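Putative C39-like peptidase (Bacillus anthracis, PDB 3ERV) is of uncharacterised function but belongs to the C39-like family of papain-type clan CA peptidases, and so probably cleaves peptide bonds using a cysteine nucleophile. Local coordinates at residues I75-F80 with E91-I97; Y105-H109 with M216-A220. All coordinates share one frame; numbering follows the deposited sequence.

Interaction 1. Residues I75-F80 with E91-I97. With EDO (1,2-ethanediol), chain B.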
ATOM      1  N   ILE A  75       5.528 -12.441  -1.376  1.00 40.01           N
ATOM      2  CA  ILE A  75       5.658 -11.333  -2.274  1.00 40.92           C
ATOM      3  C   ILE A  75       6.855 -11.568  -3.177  1.00 41.52           C
ATOM      4  O   ILE A  75       7.898 -12.029  -2.730  1.00 40.86           O
ATOM      5  CB  ILE A  75       5.771  -9.962  -1.545  1.00 41.52           C
ATOM      6  CG1 ILE A  75       5.738  -8.836  -2.571  1.00 42.59           C
ATOM      7  CG2 ILE A  75       7.054  -9.855  -0.767  1.00 40.57           C
ATOM      8  CD1 ILE A  75       4.409  -8.477  -3.054  1.00 41.45           C
ATOM      9  N   LYS A  76       6.679 -11.300  -4.466  1.00 42.20           N
ATOM     10  CA  LYS A  76       7.789 -11.447  -5.415  1.00 43.88           C
ATOM     11  C   LYS A  76       8.896 -10.451  -5.012  1.00 44.35           C
ATOM     12  O   LYS A  76       8.618  -9.300  -4.619  1.00 43.31           O
ATOM     13  CB  LYS A  76       7.268 -11.196  -6.820  1.00 44.87           C
ATOM     14  CG  LYS A  76       8.342 -11.148  -7.942  1.00 51.86           C
ATOM     15  CD  LYS A  76       7.656 -11.036  -9.319  1.00 59.71           C
ATOM     16  CE  LYS A  76       8.630 -11.235 -10.505  1.00 62.80           C
ATOM     17  NZ  LYS A  76       7.850 -11.451 -11.781  1.00 63.12           N
ATOM     18  N   LYS A  77      10.136 -10.899  -5.060  1.00 44.27           N
ATOM     19  CA  LYS A  77      11.252 -10.047  -4.674  1.00 45.43           C
ATOM     20  C   LYS A  77      12.235  -9.808  -5.811  1.00 46.09           C
ATOM     21  O   LYS A  77      12.432 -10.692  -6.656  1.00 45.41           O
ATOM     22  CB  LYS A  77      11.995 -10.711  -3.494  1.00 45.33           C
ATOM     23  CG  LYS A  77      10.975 -10.896  -2.331  1.00 44.28           C
ATOM     24  CD  LYS A  77      11.527 -11.121  -1.006  1.00 42.93           C
ATOM     25  CE  LYS A  77      10.352 -11.306  -0.037  1.00 39.93           C
ATOM     26  NZ  LYS A  77       9.573 -12.570  -0.419  1.00 38.11           N
ATOM     27  N   VAL A  78      12.880  -8.643  -5.786  1.00 45.77           N
ATOM     28  CA  VAL A  78      14.028  -8.367  -6.654  1.00 46.04           C
ATOM     29  C   VAL A  78      15.219  -7.875  -5.850  1.00 46.19           C
ATOM     30  O   VAL A  78      15.076  -7.290  -4.787  1.00 46.12           O
ATOM     31  CB  VAL A  78      13.679  -7.368  -7.786  1.00 45.48           C
ATOM     32  CG1 VAL A  78      12.606  -7.932  -8.691  1.00 43.43           C
ATOM     33  CG2 VAL A  78      13.235  -5.996  -7.219  1.00 44.81           C
ATOM     34  N   ASP A  79      16.418  -8.136  -6.338  1.00 47.30           N
ATOM     35  CA  ASP A  79      17.600  -7.661  -5.646  1.00 48.27           C
ATOM     36  C   ASP A  79      17.618  -6.136  -5.581  1.00 47.00           C
ATOM     37  O   ASP A  79      17.178  -5.483  -6.523  1.00 47.03           O
ATOM     38  CB  ASP A  79      18.847  -8.143  -6.350  1.00 48.48           C
ATOM     39  CG  ASP A  79      19.134  -9.566  -6.066  1.00 53.59           C
ATOM     40  OD1 ASP A  79      18.449 -10.135  -5.185  1.00 56.87           O
ATOM     41  OD2 ASP A  79      20.033 -10.124  -6.714  1.00 56.65           O
ATOM     42  N   PHE A  80      18.123  -5.596  -4.468  1.00 47.30           N
ATOM     43  CA  PHE A  80      18.328  -4.146  -4.313  1.00 48.75           C
ATOM     44  C   PHE A  80      19.240  -3.556  -5.433  1.00 49.05           C
ATOM     45  O   PHE A  80      18.929  -2.533  -6.045  1.00 49.62           O
ATOM     46  CB  PHE A  80      18.954  -3.829  -2.959  1.00 48.23           C
ATOM     47  CG  PHE A  80      18.944  -2.359  -2.640  1.00 49.49           C
ATOM     48  CD1 PHE A  80      17.784  -1.744  -2.187  1.00 48.34           C
ATOM     49  CD2 PHE A  80      20.091  -1.581  -2.826  1.00 50.22           C
ATOM     50  CE1 PHE A  80      17.776  -0.379  -1.903  1.00 51.16           C
ATOM     51  CE2 PHE A  80      20.086  -0.215  -2.558  1.00 50.05           C
ATOM     52  CZ  PHE A  80      18.940   0.390  -2.084  1.00 48.65           C
ATOM     53  N   GLU A  91       8.610  -4.481 -10.359  1.00 47.98           N
ATOM     54  CA  GLU A  91       8.871  -5.894 -10.656  1.00 48.78           C
ATOM     55  C   GLU A  91       8.724  -6.811  -9.412  1.00 47.70           C
ATOM     56  O   GLU A  91       8.179  -7.906  -9.489  1.00 47.42           O
ATOM     57  CB  GLU A  91      10.218  -6.076 -11.308  1.00 48.66           C
ATOM     58  CG  GLU A  91      10.276  -7.367 -12.103  1.00 56.87           C
ATOM     59  CD  GLU A  91      11.707  -7.752 -12.500  1.00 63.62           C
ATOM     60  OE1 GLU A  91      12.533  -6.818 -12.697  1.00 68.84           O
ATOM     61  OE2 GLU A  91      11.994  -8.972 -12.627  1.00 64.51           O
ATOM     62  N   GLY A  92       9.169  -6.327  -8.270  1.00 46.11           N
ATOM     63  CA  GLY A  92       8.996  -7.074  -7.034  1.00 45.28           C
ATOM     64  C   GLY A  92       9.337  -6.183  -5.858  1.00 45.20           C
ATOM     65  O   GLY A  92       9.743  -5.007  -6.044  1.00 43.92           O
ATOM     66  N   PHE A  93       9.222  -6.741  -4.645  1.00 43.78           N
ATOM     67  CA  PHE A  93       9.731  -6.040  -3.486  1.00 42.57           C
ATOM     68  C   PHE A  93      11.236  -5.861  -3.623  1.00 42.88           C
ATOM     69  O   PHE A  93      11.968  -6.828  -3.838  1.00 42.72           O
ATOM     70  CB  PHE A  93       9.381  -6.766  -2.157  1.00 42.09           C
ATOM     71  CG  PHE A  93       9.767  -5.989  -0.955  1.00 40.50           C
ATOM     72  CD1 PHE A  93       8.820  -5.256  -0.263  1.00 38.81           C
ATOM     73  CD2 PHE A  93      11.113  -5.941  -0.539  1.00 41.17           C
ATOM     74  CE1 PHE A  93       9.201  -4.487   0.882  1.00 40.66           C
ATOM     75  CE2 PHE A  93      11.509  -5.165   0.572  1.00 40.08           C
ATOM     76  CZ  PHE A  93      10.560  -4.443   1.289  1.00 35.82           C
ATOM     77  N   VAL A  94      11.721  -4.632  -3.453  1.00 42.42           N
ATOM     78  CA  VAL A  94      13.161  -4.352  -3.707  1.00 41.69           C
ATOM     79  C   VAL A  94      14.002  -4.483  -2.432  1.00 41.88           C
ATOM     80  O   VAL A  94      13.886  -3.651  -1.492  1.00 40.68           O
ATOM     81  CB  VAL A  94      13.416  -2.914  -4.342  1.00 42.24           C
ATOM     82  CG1 VAL A  94      14.938  -2.686  -4.626  1.00 43.33           C
ATOM     83  CG2 VAL A  94      12.619  -2.714  -5.606  1.00 40.24           C
ATOM     84  N   GLY A  95      14.845  -5.512  -2.392  1.00 38.82           N
ATOM     85  CA  GLY A  95      15.697  -5.685  -1.275  1.00 39.98           C
ATOM     86  C   GLY A  95      15.039  -6.383  -0.094  1.00 40.00           C
ATOM     87  O   GLY A  95      14.214  -7.306  -0.285  1.00 40.96           O
ATOM     88  N   ASN A  96      15.392  -5.939   1.108  1.00 40.07           N
ATOM     89  CA  ASN A  96      15.149  -6.694   2.334  1.00 40.73           C
ATOM     90  C   ASN A  96      13.888  -6.247   3.058  1.00 40.28           C
ATOM     91  O   ASN A  96      13.795  -5.122   3.544  1.00 39.10           O
ATOM     92  CB  ASN A  96      16.378  -6.612   3.241  1.00 41.70           C
ATOM     93  CG  ASN A  96      16.420  -7.740   4.249  1.00 42.78           C
ATOM     94  OD1 ASN A  96      15.543  -7.830   5.133  1.00 41.64           O
ATOM     95  ND2 ASN A  96      17.414  -8.634   4.110  1.00 40.92           N
ATOM     96  N   ILE A  97      12.865  -7.104   3.029  1.00 40.05           N
ATOM     97  CA  ILE A  97      11.607  -6.823   3.700  1.00 39.45           C
ATOM     98  C   ILE A  97      11.702  -6.919   5.255  1.00 39.47           C
ATOM     99  O   ILE A  97      10.921  -6.294   5.965  1.00 39.17           O
ATOM    100  CB  ILE A  97      10.502  -7.770   3.156  1.00 40.03           C
ATOM    101  CG1 ILE A  97       9.090  -7.261   3.535  1.00 39.56           C
ATOM    102  CG2 ILE A  97      10.796  -9.241   3.608  1.00 39.56           C
ATOM    103  CD1 ILE A  97       7.978  -7.905   2.670  1.00 36.62           C
TER
HETATM  104  C1  EDO B   1      13.657 -10.434   1.995  1.00 54.22           C
HETATM  105  O1  EDO B   1      13.197  -9.355   1.189  1.00 46.38           O
HETATM  106  C2  EDO B   1      14.923 -11.065   1.485  1.00 52.86           C
HETATM  107  O2  EDO B   1      16.066 -10.293   1.856  1.00 57.32           O
HETATM  108  O   HOH W   1       6.556  -8.695 -11.371  1.00 62.39           O
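Phe93 shows how two parallel strands share backbone bonds: its N and O reach to the residues before and after Lys77. Phe93 N donates to Lys76 O at 2.6 Å, and Phe93 O accepts a nearly straight bond (172°) from Val78 N at 2.8 Å. The ladder continues as Gly95 N donates to Val78 O over 3.0 Å. At one margin a water bridges the segments, joining Lys76 NZ to Glu91 O. An ethanediol, probably from the crystallisation liquor, is held by 91-97 alone: its hydroxyl O1 gives a hydrogen bond to Gly95 O (2.7 Å) and takes one from Ile97 N. Lys77 merely lies against this diol, its chain bent at the last torsion (chi4 64°) so that NZ turns back onto Ile75 O; NZ also binds Ala72 O, in helix 68-74.

On the face bearing the valines, Val94 divides its branches between two partners. With CG1 opposite its own backbone N (chi1 -178°), that methyl meets Phe80 CD1 at 3.9 Å, leaving CG2 to press on Val78 CG2 at 3.7 Å. Val78 CG1 lies against the Glu91 carboxylate carbon. Across the sheet, Ile75 CG2 touches both Phe93 CB and Ile97 CD1, while Ile97 CB sits over one face of the Phe93 ring, toward its rim. Ile75 and Ile97 both extend to Val52, tying this layer to helix 50-61. The whole is the parallel half of a small mixed three-stranded sheet, in which strand 77-82 lies between 93-94 and the antiparallel 85-86.

Interaction 2. Residues Y105-H109 with M216-A220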
ATOM      1  N   TYR A 105      13.687  -1.233  -0.175  1.00 44.35           N
ATOM      2  CA  TYR A 105      12.827  -0.119  -0.414  1.00 43.49           C
ATOM      3  C   TYR A 105      11.345  -0.481  -0.123  1.00 44.01           C
ATOM      4  O   TYR A 105      10.833  -0.208   0.971  1.00 42.89           O
ATOM      5  CB  TYR A 105      13.047   0.377  -1.863  1.00 44.05           C
ATOM      6  CG  TYR A 105      12.074   1.476  -2.267  1.00 43.43           C
ATOM      7  CD1 TYR A 105      12.033   2.687  -1.557  1.00 44.60           C
ATOM      8  CD2 TYR A 105      11.210   1.317  -3.353  1.00 42.60           C
ATOM      9  CE1 TYR A 105      11.147   3.700  -1.908  1.00 43.02           C
ATOM     10  CE2 TYR A 105      10.308   2.325  -3.708  1.00 43.03           C
ATOM     11  CZ  TYR A 105      10.315   3.535  -2.968  1.00 43.51           C
ATOM     12  OH  TYR A 105       9.480   4.581  -3.277  1.00 47.87           O
ATOM     13  N   GLY A 106      10.682  -1.155  -1.072  1.00 43.41           N
ATOM     14  CA  GLY A 106       9.241  -1.452  -0.935  1.00 43.46           C
ATOM     15  C   GLY A 106       8.823  -2.098  -2.236  1.00 43.46           C
ATOM     16  O   GLY A 106       9.675  -2.548  -3.023  1.00 43.64           O
ATOM     17  N   VAL A 107       7.524  -2.120  -2.485  1.00 43.66           N
ATOM     18  CA  VAL A 107       6.990  -2.805  -3.648  1.00 44.01           C
ATOM     19  C   VAL A 107       5.803  -1.975  -4.103  1.00 44.75           C
ATOM     20  O   VAL A 107       5.113  -1.369  -3.283  1.00 46.91           O
ATOM     21  CB  VAL A 107       6.568  -4.273  -3.317  1.00 43.21           C
ATOM     22  CG1 VAL A 107       5.460  -4.265  -2.256  1.00 44.77           C
ATOM     23  CG2 VAL A 107       6.071  -4.981  -4.577  1.00 41.75           C
ATOM     24  N   TYR A 108       5.574  -1.915  -5.408  1.00 45.01           N
ATOM     25  CA  TYR A 108       4.502  -1.090  -5.934  1.00 45.14           C
ATOM     26  C   TYR A 108       3.269  -1.953  -6.254  1.00 45.52           C
ATOM     27  O   TYR A 108       3.214  -3.132  -5.933  1.00 44.38           O
ATOM     28  CB  TYR A 108       4.995  -0.268  -7.134  1.00 45.54           C
ATOM     29  CG  TYR A 108       5.801   0.974  -6.749  1.00 46.26           C
ATOM     30  CD1 TYR A 108       5.964   1.324  -5.400  1.00 45.53           C
ATOM     31  CD2 TYR A 108       6.367   1.834  -7.735  1.00 48.09           C
ATOM     32  CE1 TYR A 108       6.674   2.454  -5.019  1.00 44.29           C
ATOM     33  CE2 TYR A 108       7.084   2.992  -7.359  1.00 46.05           C
ATOM     34  CZ  TYR A 108       7.226   3.296  -5.980  1.00 46.25           C
ATOM     35  OH  TYR A 108       7.926   4.425  -5.525  1.00 49.03           O
ATOM     36  N   HIS A 109       2.271  -1.353  -6.888  1.00 45.93           N
ATOM     37  CA  HIS A 109       0.988  -1.980  -7.029  1.00 45.97           C
ATOM     38  C   HIS A 109       0.982  -3.299  -7.858  1.00 46.14           C
ATOM     39  O   HIS A 109       0.217  -4.204  -7.559  1.00 45.55           O
ATOM     40  CB  HIS A 109      -0.015  -0.965  -7.604  1.00 46.45           C
ATOM     41  CG  HIS A 109       0.197  -0.680  -9.059  1.00 45.56           C
ATOM     42  ND1 HIS A 109      -0.485  -1.356 -10.054  1.00 48.08           N
ATOM     43  CD2 HIS A 109       1.036   0.176  -9.692  1.00 45.70           C
ATOM     44  CE1 HIS A 109      -0.080  -0.918 -11.241  1.00 48.04           C
ATOM     45  NE2 HIS A 109       0.839   0.015 -11.046  1.00 49.95           N
ATOM     46  N   MET A 216       2.319   9.832  -5.653  1.00 53.48           N
ATOM     47  CA  MET A 216       2.969   8.518  -5.711  1.00 52.34           C
ATOM     48  C   MET A 216       2.452   7.586  -6.801  1.00 51.77           C
ATOM     49  O   MET A 216       2.855   6.433  -6.848  1.00 51.65           O
ATOM     50  CB  MET A 216       2.920   7.799  -4.352  1.00 51.42           C
ATOM     51  CG  MET A 216       3.825   8.418  -3.288  1.00 52.03           C
ATOM     52  SD  MET A 216       5.594   8.352  -3.671  1.00 48.55           S
ATOM     53  CE  MET A 216       5.910   6.578  -3.795  1.00 47.02           C
ATOM     54  N   GLY A 217       1.564   8.053  -7.681  1.00 51.49           N
ATOM     55  CA  GLY A 217       1.233   7.259  -8.844  1.00 49.92           C
ATOM     56  C   GLY A 217      -0.205   6.772  -8.829  1.00 50.03           C
ATOM     57  O   GLY A 217      -0.581   5.912  -9.622  1.00 49.36           O
ATOM     58  N   SER A 218      -1.004   7.305  -7.917  1.00 49.47           N
ATOM     59  CA  SER A 218      -2.390   6.841  -7.749  1.00 49.33           C
ATOM     60  C   SER A 218      -2.506   5.302  -7.571  1.00 48.52           C
ATOM     61  O   SER A 218      -3.430   4.683  -8.102  1.00 48.33           O
ATOM     62  CB  SER A 218      -3.231   7.298  -8.951  1.00 50.12           C
ATOM     63  OG  SER A 218      -3.516   8.686  -8.843  1.00 50.89           O
ATOM     64  N   GLN A 219      -1.558   4.702  -6.849  1.00 47.98           N
ATOM     65  CA  GLN A 219      -1.491   3.251  -6.747  1.00 47.92           C
ATOM     66  C   GLN A 219      -2.457   2.729  -5.675  1.00 47.38           C
ATOM     67  O   GLN A 219      -2.430   3.200  -4.529  1.00 46.75           O
ATOM     68  CB  GLN A 219      -0.099   2.790  -6.439  1.00 47.54           C
ATOM     69  CG  GLN A 219       1.040   3.499  -7.189  1.00 49.83           C
ATOM     70  CD  GLN A 219       2.349   2.784  -6.907  1.00 49.33           C
ATOM     71  OE1 GLN A 219       2.362   1.560  -6.862  1.00 50.25           O
ATOM     72  NE2 GLN A 219       3.443   3.527  -6.682  1.00 45.76           N
ATOM     73  N   ALA A 220      -3.306   1.767  -6.045  1.00 46.49           N
ATOM     74  CA  ALA A 220      -4.318   1.256  -5.097  1.00 46.80           C
ATOM     75  C   ALA A 220      -4.813  -0.112  -5.447  1.00 47.06           C
ATOM     76  O   ALA A 220      -5.014  -0.420  -6.604  1.00 48.22           O
ATOM     77  CB  ALA A 220      -5.487   2.192  -4.999  1.00 46.13           C
TER
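Gln219 meets Tyr108 and His109 where one helix ends and another begins. Helix 206-215 is terminated by a Schellman motif with Gly217, at positive phi, as its C-prime residue; Tyr108 occupies the N-cap position of helix 109-119. The side-chain amide of Gln219 spans the two sites.

Among the polar interactions, His109 N, at the start of helix 109-119, donates to Gln219 OE1 over 2.9 Å, a bond bent at the hydrogen (144°). At the other end of the amide, NE2 gives a hydrogen to Met216 O at 3.0 Å, with the acceptor in the amide plane. These two bonds fix the rotation of the amide and settle which end is oxygen. His109 turns its own polar end elsewhere, ND1 bonding to Asp126. The two phenols are hydrogen-bonded to each other, and Tyr108 OH also bonds Ser172 O.

The flat groups meet at steep angles. The amide stands nearly upright (81°) on the Tyr108 ring, with NE2 over the ring centre, 3.3 Å above its plane. Against His109, OE1 lies instead at the ring edge, 3.4 Å from CD2.

The apolar contact is made by the methyl of Met216, which the folded chain (chi2 -64°, with chi3 similar) carries toward the tyrosines: Met216 CE meets Tyr108 CZ at 4.2 Å. The same methyl lies against the paired hydroxyls, Met216 CE being 3.4 Å from Tyr108 OH and 4.1 Å from Tyr105 OH.

The two contacts follow one another along the chain, with centres about 13 Å apart, and meet directly. Val94 of interaction 1 probably forms two backbone hydrogen bonds with the start of interaction 2: Val94 O with Tyr105 N at 2.8 Å and Val94 N with Gly106 O at 3.0 Å. Phe93 packs alongside, its CE1 3.5 Å from Gly106 CA. Residues 105-106 therefore run beside strand 93-94, before the chain leads into helix 109-119. Glu51 is common to both, touched by Phe93 and bonded to Val107 N. A probable Cys-His-Asp triad, as expected for this peptidase clan, lies close by: Phe93 and Met216 approach it without touching.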